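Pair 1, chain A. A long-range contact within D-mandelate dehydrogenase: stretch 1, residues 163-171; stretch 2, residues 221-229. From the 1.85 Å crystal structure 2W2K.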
# COMPACT_ATOMS: atom_id res chain seq x y z
N GLY A 163 2.72 -12.38 9.82
CA GLY A 163 3.00 -13.04 11.12
C GLY A 163 3.07 -12.09 12.31
O GLY A 163 3.19 -12.55 13.46
N HIS A 164 2.99 -10.78 12.06
CA HIS A 164 2.96 -9.76 13.13
C HIS A 164 1.51 -9.45 13.52
O HIS A 164 0.58 -9.75 12.77
CB HIS A 164 3.68 -8.47 12.72
CG HIS A 164 5.16 -8.64 12.51
ND1 HIS A 164 5.70 -9.02 11.30
CD2 HIS A 164 6.21 -8.46 13.35
CE1 HIS A 164 7.02 -9.08 11.41
NE2 HIS A 164 7.35 -8.76 12.65
N VAL A 165 1.33 -8.82 14.68
CA VAL A 165 -0.02 -8.55 15.23
C VAL A 165 -0.52 -7.15 14.84
O VAL A 165 0.14 -6.14 15.11
CB VAL A 165 -0.01 -8.69 16.78
CG1 VAL A 165 -1.39 -8.24 17.43
CG2 VAL A 165 0.36 -10.13 17.21
N LEU A 166 -1.69 -7.11 14.21
CA LEU A 166 -2.47 -5.87 14.06
C LEU A 166 -3.37 -5.68 15.29
O LEU A 166 -4.21 -6.55 15.59
CB LEU A 166 -3.34 -5.93 12.79
CG LEU A 166 -4.15 -4.69 12.41
CD1 LEU A 166 -3.16 -3.54 12.04
CD2 LEU A 166 -5.14 -4.99 11.27
N GLY A 167 -3.21 -4.56 15.99
CA GLY A 167 -4.13 -4.24 17.11
C GLY A 167 -5.20 -3.23 16.71
O GLY A 167 -4.90 -2.03 16.51
N ALA A 168 -6.44 -3.71 16.60
CA ALA A 168 -7.56 -2.86 16.18
C ALA A 168 -8.18 -2.15 17.38
O ALA A 168 -8.63 -2.81 18.33
CB ALA A 168 -8.61 -3.69 15.48
N VAL A 169 -8.20 -0.82 17.32
CA VAL A 169 -8.95 0.00 18.29
C VAL A 169 -10.27 0.34 17.59
O VAL A 169 -10.30 1.20 16.67
CB VAL A 169 -8.16 1.29 18.66
CG1 VAL A 169 -9.03 2.28 19.55
CG2 VAL A 169 -6.86 0.92 19.38
N GLY A 170 -11.34 -0.36 17.98
CA GLY A 170 -12.62 -0.34 17.26
C GLY A 170 -12.69 -1.48 16.25
O GLY A 170 -11.70 -1.78 15.60
N LEU A 171 -13.85 -2.14 16.14
CA LEU A 171 -14.04 -3.21 15.12
C LEU A 171 -15.40 -3.08 14.40
O LEU A 171 -16.15 -4.06 14.23
CB LEU A 171 -13.79 -4.63 15.68
CG LEU A 171 -13.67 -5.81 14.68
CD1 LEU A 171 -12.55 -5.56 13.62
CD2 LEU A 171 -13.48 -7.20 15.34
N SER A 221 0.44 -5.39 20.48
CA SER A 221 0.47 -5.01 19.04
C SER A 221 1.86 -4.73 18.44
O SER A 221 2.73 -4.18 19.11
CB SER A 221 -0.43 -3.77 18.81
OG SER A 221 -1.75 -4.00 19.29
N ASP A 222 2.04 -5.10 17.17
CA ASP A 222 3.19 -4.64 16.36
C ASP A 222 2.83 -3.38 15.56
O ASP A 222 3.68 -2.48 15.38
CB ASP A 222 3.70 -5.77 15.44
CG ASP A 222 4.25 -6.97 16.24
OD1 ASP A 222 5.26 -6.79 16.97
OD2 ASP A 222 3.69 -8.08 16.13
N CYS A 223 1.58 -3.31 15.09
CA CYS A 223 1.03 -2.07 14.52
C CYS A 223 -0.41 -1.86 15.04
O CYS A 223 -1.25 -2.77 14.92
CB CYS A 223 1.02 -2.15 12.98
SG CYS A 223 0.52 -0.59 12.10
N VAL A 224 -0.69 -0.68 15.58
CA VAL A 224 -2.07 -0.30 16.00
C VAL A 224 -2.84 0.40 14.85
O VAL A 224 -2.27 1.26 14.17
CB VAL A 224 -2.03 0.59 17.29
CG1 VAL A 224 -3.42 1.20 17.62
CG2 VAL A 224 -1.51 -0.21 18.51
N SER A 225 -4.12 0.02 14.65
CA SER A 225 -5.00 0.72 13.67
C SER A 225 -6.16 1.40 14.39
O SER A 225 -7.01 0.71 15.00
CB SER A 225 -5.54 -0.24 12.59
OG SER A 225 -6.50 0.39 11.72
N VAL A 226 -6.19 2.73 14.33
CA VAL A 226 -7.28 3.54 14.97
C VAL A 226 -8.47 3.75 14.01
O VAL A 226 -8.33 4.42 12.98
CB VAL A 226 -6.73 4.93 15.51
CG1 VAL A 226 -7.84 5.73 16.26
CG2 VAL A 226 -5.49 4.73 16.45
N SER A 227 -9.64 3.22 14.37
CA SER A 227 -10.89 3.39 13.58
C SER A 227 -12.13 3.35 14.51
O SER A 227 -12.75 2.29 14.69
CB SER A 227 -11.00 2.31 12.48
OG SER A 227 -12.10 2.57 11.60
N VAL A 228 -12.47 4.52 15.08
CA VAL A 228 -13.60 4.68 16.00
C VAL A 228 -14.31 6.01 15.69
O VAL A 228 -13.69 6.93 15.12
CB VAL A 228 -13.16 4.72 17.52
CG1 VAL A 228 -12.71 3.35 18.02
CG2 VAL A 228 -12.08 5.79 17.76
N PRO A 229 -15.59 6.14 16.08
CA PRO A 229 -16.30 7.43 15.93
C PRO A 229 -15.69 8.50 16.83
O PRO A 229 -15.33 8.20 17.98
CB PRO A 229 -17.73 7.11 16.40
CG PRO A 229 -17.85 5.62 16.41
CD PRO A 229 -16.46 5.09 16.67

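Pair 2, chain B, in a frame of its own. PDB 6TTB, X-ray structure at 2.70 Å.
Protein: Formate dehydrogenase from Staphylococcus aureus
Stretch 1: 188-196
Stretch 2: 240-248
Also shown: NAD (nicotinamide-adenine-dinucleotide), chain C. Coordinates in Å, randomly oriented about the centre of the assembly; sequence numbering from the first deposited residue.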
# COMPACT_ATOMS: atom_id res chain seq x y z
N HIS B 188 0.86 5.78 -14.49
CA HIS B 188 0.36 5.55 -15.85
C HIS B 188 -0.85 4.61 -15.87
O HIS B 188 -1.39 4.37 -16.92
CB HIS B 188 1.49 5.11 -16.82
CG HIS B 188 2.56 6.14 -17.09
ND1 HIS B 188 2.28 7.43 -17.60
CD2 HIS B 188 3.88 6.12 -16.85
CE1 HIS B 188 3.40 8.13 -17.68
NE2 HIS B 188 4.39 7.37 -17.18
N LYS B 189 -1.29 4.09 -14.71
CA LYS B 189 -2.44 3.22 -14.70
C LYS B 189 -3.71 4.06 -14.71
O LYS B 189 -3.70 5.24 -14.28
CB LYS B 189 -2.44 2.34 -13.45
CG LYS B 189 -1.18 1.50 -13.24
CD LYS B 189 -1.32 0.10 -13.75
CE LYS B 189 0.02 -0.54 -14.04
NZ LYS B 189 0.98 0.50 -14.42
N THR B 190 -4.84 3.44 -15.15
CA THR B 190 -6.10 4.17 -15.10
C THR B 190 -6.92 3.68 -13.95
O THR B 190 -7.20 2.49 -13.87
CB THR B 190 -6.90 4.02 -16.40
OG1 THR B 190 -6.06 4.40 -17.52
CG2 THR B 190 -8.23 4.76 -16.41
N ILE B 191 -7.30 4.60 -13.06
CA ILE B 191 -8.04 4.21 -11.87
C ILE B 191 -9.47 4.71 -11.94
O ILE B 191 -9.71 5.91 -12.11
CB ILE B 191 -7.36 4.65 -10.54
CG1 ILE B 191 -5.89 4.24 -10.43
CG2 ILE B 191 -8.13 4.08 -9.39
CD1 ILE B 191 -5.60 2.89 -11.05
N GLY B 192 -10.42 3.80 -11.67
CA GLY B 192 -11.83 4.13 -11.68
C GLY B 192 -12.33 4.27 -10.27
O GLY B 192 -12.07 3.38 -9.43
N ILE B 193 -12.92 5.44 -9.97
CA ILE B 193 -13.46 5.70 -8.64
C ILE B 193 -14.97 5.55 -8.74
O ILE B 193 -15.63 6.39 -9.33
CB ILE B 193 -13.02 7.11 -8.09
CG1 ILE B 193 -11.51 7.21 -7.81
CG2 ILE B 193 -13.82 7.53 -6.87
CD1 ILE B 193 -10.84 8.26 -8.65
N PHE B 194 -15.49 4.45 -8.19
CA PHE B 194 -16.91 4.24 -8.14
C PHE B 194 -17.48 4.97 -6.94
O PHE B 194 -17.37 4.50 -5.83
CB PHE B 194 -17.18 2.77 -7.98
CG PHE B 194 -18.63 2.43 -7.94
CD1 PHE B 194 -19.44 2.53 -9.08
CD2 PHE B 194 -19.21 1.95 -6.76
CE1 PHE B 194 -20.78 2.21 -9.03
CE2 PHE B 194 -20.53 1.55 -6.71
CZ PHE B 194 -21.33 1.73 -7.83
N GLY B 195 -18.09 6.14 -7.18
CA GLY B 195 -18.73 6.90 -6.11
C GLY B 195 -17.87 8.05 -5.69
O GLY B 195 -16.86 7.89 -5.01
N PHE B 196 -18.25 9.21 -6.19
CA PHE B 196 -17.35 10.35 -6.22
C PHE B 196 -17.92 11.35 -5.25
O PHE B 196 -18.19 12.45 -5.61
CB PHE B 196 -17.20 10.86 -7.66
CG PHE B 196 -15.95 11.65 -7.92
CD1 PHE B 196 -14.71 11.09 -7.69
CD2 PHE B 196 -16.00 12.94 -8.44
CE1 PHE B 196 -13.55 11.84 -7.91
CE2 PHE B 196 -14.85 13.69 -8.66
CZ PHE B 196 -13.62 13.13 -8.39
N SER B 240 -11.08 0.38 -16.45
CA SER B 240 -10.23 0.69 -15.29
C SER B 240 -9.17 -0.38 -15.10
O SER B 240 -9.48 -1.57 -15.20
CB SER B 240 -11.01 0.89 -14.01
OG SER B 240 -11.97 1.96 -14.16
N ASP B 241 -7.91 0.08 -14.84
CA ASP B 241 -6.85 -0.82 -14.43
C ASP B 241 -7.14 -1.35 -13.05
O ASP B 241 -7.03 -2.54 -12.80
CB ASP B 241 -5.48 -0.17 -14.52
CG ASP B 241 -5.06 0.03 -15.97
OD1 ASP B 241 -4.93 -0.97 -16.67
OD2 ASP B 241 -4.98 1.22 -16.42
N ALA B 242 -7.59 -0.49 -12.15
CA ALA B 242 -8.19 -1.00 -10.93
C ALA B 242 -9.26 -0.06 -10.49
O ALA B 242 -9.28 1.08 -10.94
CB ALA B 242 -7.18 -1.14 -9.85
N ILE B 243 -10.11 -0.52 -9.57
CA ILE B 243 -11.27 0.24 -9.15
C ILE B 243 -11.32 0.30 -7.64
O ILE B 243 -11.12 -0.72 -6.93
CB ILE B 243 -12.55 -0.44 -9.69
CG1 ILE B 243 -12.69 -0.28 -11.20
CG2 ILE B 243 -13.77 0.08 -8.98
CD1 ILE B 243 -13.67 -1.24 -11.87
N THR B 244 -11.66 1.47 -7.13
CA THR B 244 -11.86 1.62 -5.71
C THR B 244 -13.27 2.11 -5.50
O THR B 244 -13.74 2.98 -6.26
CB THR B 244 -10.75 2.49 -5.08
OG1 THR B 244 -10.94 2.65 -3.68
CG2 THR B 244 -10.61 3.87 -5.65
N ILE B 245 -13.92 1.59 -4.45
CA ILE B 245 -15.35 1.78 -4.19
C ILE B 245 -15.52 2.79 -3.09
O ILE B 245 -14.97 2.62 -1.99
CB ILE B 245 -15.94 0.45 -3.72
CG1 ILE B 245 -15.53 -0.71 -4.64
CG2 ILE B 245 -17.42 0.56 -3.47
CD1 ILE B 245 -16.48 -1.12 -5.69
N HIS B 246 -16.33 3.80 -3.35
CA HIS B 246 -16.62 4.81 -2.34
C HIS B 246 -18.09 5.15 -2.38
O HIS B 246 -18.45 6.31 -2.30
CB HIS B 246 -15.68 6.06 -2.45
CG HIS B 246 -14.25 5.65 -2.36
ND1 HIS B 246 -13.70 5.21 -1.17
CD2 HIS B 246 -13.37 5.29 -3.35
CE1 HIS B 246 -12.48 4.80 -1.40
NE2 HIS B 246 -12.25 4.83 -2.74
N ALA B 247 -18.90 4.11 -2.56
CA ALA B 247 -20.34 4.24 -2.71
C ALA B 247 -21.02 3.71 -1.45
O ALA B 247 -20.50 2.79 -0.79
CB ALA B 247 -20.77 3.45 -3.93
N PRO B 248 -22.21 4.23 -1.05
CA PRO B 248 -22.90 3.75 0.16
C PRO B 248 -23.50 2.39 -0.16
O PRO B 248 -23.41 1.92 -1.29
CB PRO B 248 -23.96 4.84 0.46
CG PRO B 248 -23.53 6.02 -0.40
CD PRO B 248 -22.88 5.40 -1.64
PA NAD C . -20.57 10.21 0.15
O1A NAD C . -22.05 10.31 0.32
O2A NAD C . -19.69 11.44 0.17
O5B NAD C . -20.21 9.28 -1.12
C5B NAD C . -21.20 8.45 -1.75
C4B NAD C . -21.42 8.97 -3.15
O4B NAD C . -21.70 7.84 -3.99
C3B NAD C . -22.59 9.97 -3.32
O3B NAD C . -22.23 11.33 -3.55
C2B NAD C . -23.43 9.41 -4.47
O2B NAD C . -23.65 10.35 -5.51
C1B NAD C . -22.68 8.16 -4.94
N9A NAD C . -23.57 7.01 -5.16
C8A NAD C . -24.89 6.89 -4.76
N7A NAD C . -25.49 5.83 -5.24
C5A NAD C . -24.55 5.25 -6.09
C6A NAD C . -24.59 4.12 -6.96
N6A NAD C . -25.66 3.38 -7.18
N1A NAD C . -23.50 3.88 -7.72
C2A NAD C . -22.41 4.66 -7.54
N3A NAD C . -22.25 5.71 -6.74
C4A NAD C . -23.36 5.97 -6.04
O3 NAD C . -20.05 9.26 1.27
PN NAD C . -18.54 9.11 1.62
O1N NAD C . -18.31 9.96 2.84
O2N NAD C . -17.71 9.36 0.39
O5D NAD C . -18.49 7.54 2.00
C5D NAD C . -18.12 6.56 0.98
C4D NAD C . -18.47 5.22 1.51
O4D NAD C . -17.37 4.77 2.34
C3D NAD C . -19.75 5.24 2.39
O3D NAD C . -20.83 4.55 1.79
C2D NAD C . -19.30 4.65 3.73
O2D NAD C . -20.10 3.60 4.25
C1D NAD C . -17.88 4.15 3.50
N1N NAD C . -17.05 4.51 4.66
C2N NAD C . -16.33 3.49 5.35
C3N NAD C . -15.52 3.81 6.47
C7N NAD C . -14.52 2.80 7.02
O7N NAD C . -14.19 2.88 8.20
N7N NAD C . -14.02 1.85 6.20
C4N NAD C . -15.64 5.14 7.02
C5N NAD C . -16.39 6.13 6.34
C6N NAD C . -17.11 5.78 5.18

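Both pairs set two short parallel strands side by side, 165-169 against 223-226 in pair 1 and 190-194 against 242-245 in pair 2, with their directions 26° and 24° apart. Fourteen central residues superpose to 0.5 Å, and the ladder of backbone bonds runs in the same register. In pair 1 Gly A167 N donates to Cys A223 O (2.9 Å) and Ser A225 N to Gly A167 O (2.9 Å); in pair 2 Gly B192 N donates to Ala B242 O (3.0 Å) and Thr B244 N to Gly B192 O (3.0 Å). The ladder closes with Ser A227 N to Val A169 O (3.1 Å) and His B246 N to Phe B194 O (2.8 Å).

The first rule is a matched aspartate at the entry. Asp A222 OD2 accepts from Val A165 N at 2.9 Å, and Asp B241 OD2 from Thr B190 N at 2.6 Å. The aspartate's own amide returns the bond, Asp A222 N to Val A165 O (3.0 Å) and Asp B241 N to Thr B190 O (2.7 Å), so side chain and backbone together pin the start of the first strand. The next amide also reaches that carbonyl: Cys A223 N lies 3.2 Å from Val A165 O. In pair 2 the bond is weak, with Ala B242 N 3.5 Å from Thr B190 O.

The second rule is glycine where space is missing. A CB on Gly A167 or Gly B192 would clash with the OG of the matched serine, Ser A221 or Ser B240; each OG lies close over the glycine, Ser A221 OG 3.2 Å from Gly A167 CA and Ser B240 OG 3.3 Å from Gly B192 CA. Gly A170 and Gly B195 have positive phi, and a CB there would run into the carbonyl oxygen of Ser A227 or His B246.

At the positions that follow, the side chains differ more. On the face of Val A169 and Val A224, Val A169 CG2 meets Val A224 CG1 at 3.9 Å; Val A169 CG1 also meets Val A228 CG1, just past the strand, at 4.1 Å. The matched Phe B194 makes its contacts with a ring: Phe B194 CD2 lies 4.0 Å from Ile B245 CG2, and Phe B194 CE2 reaches Ala B247 CB at 3.4 Å. Pair 2 thus has a large ring against a small alanine where pair 1 has valine against valine, while one ring face also receives NAD C2A. On the other face, Ala A168 is matched by Ile B193, whose CG1 packs 4.1 Å from Thr B244 CG2. Past the strand, Ser A227 is matched by His B246, whose NE2 hydrogen-bonds Thr B244 OG1 at 2.7 Å.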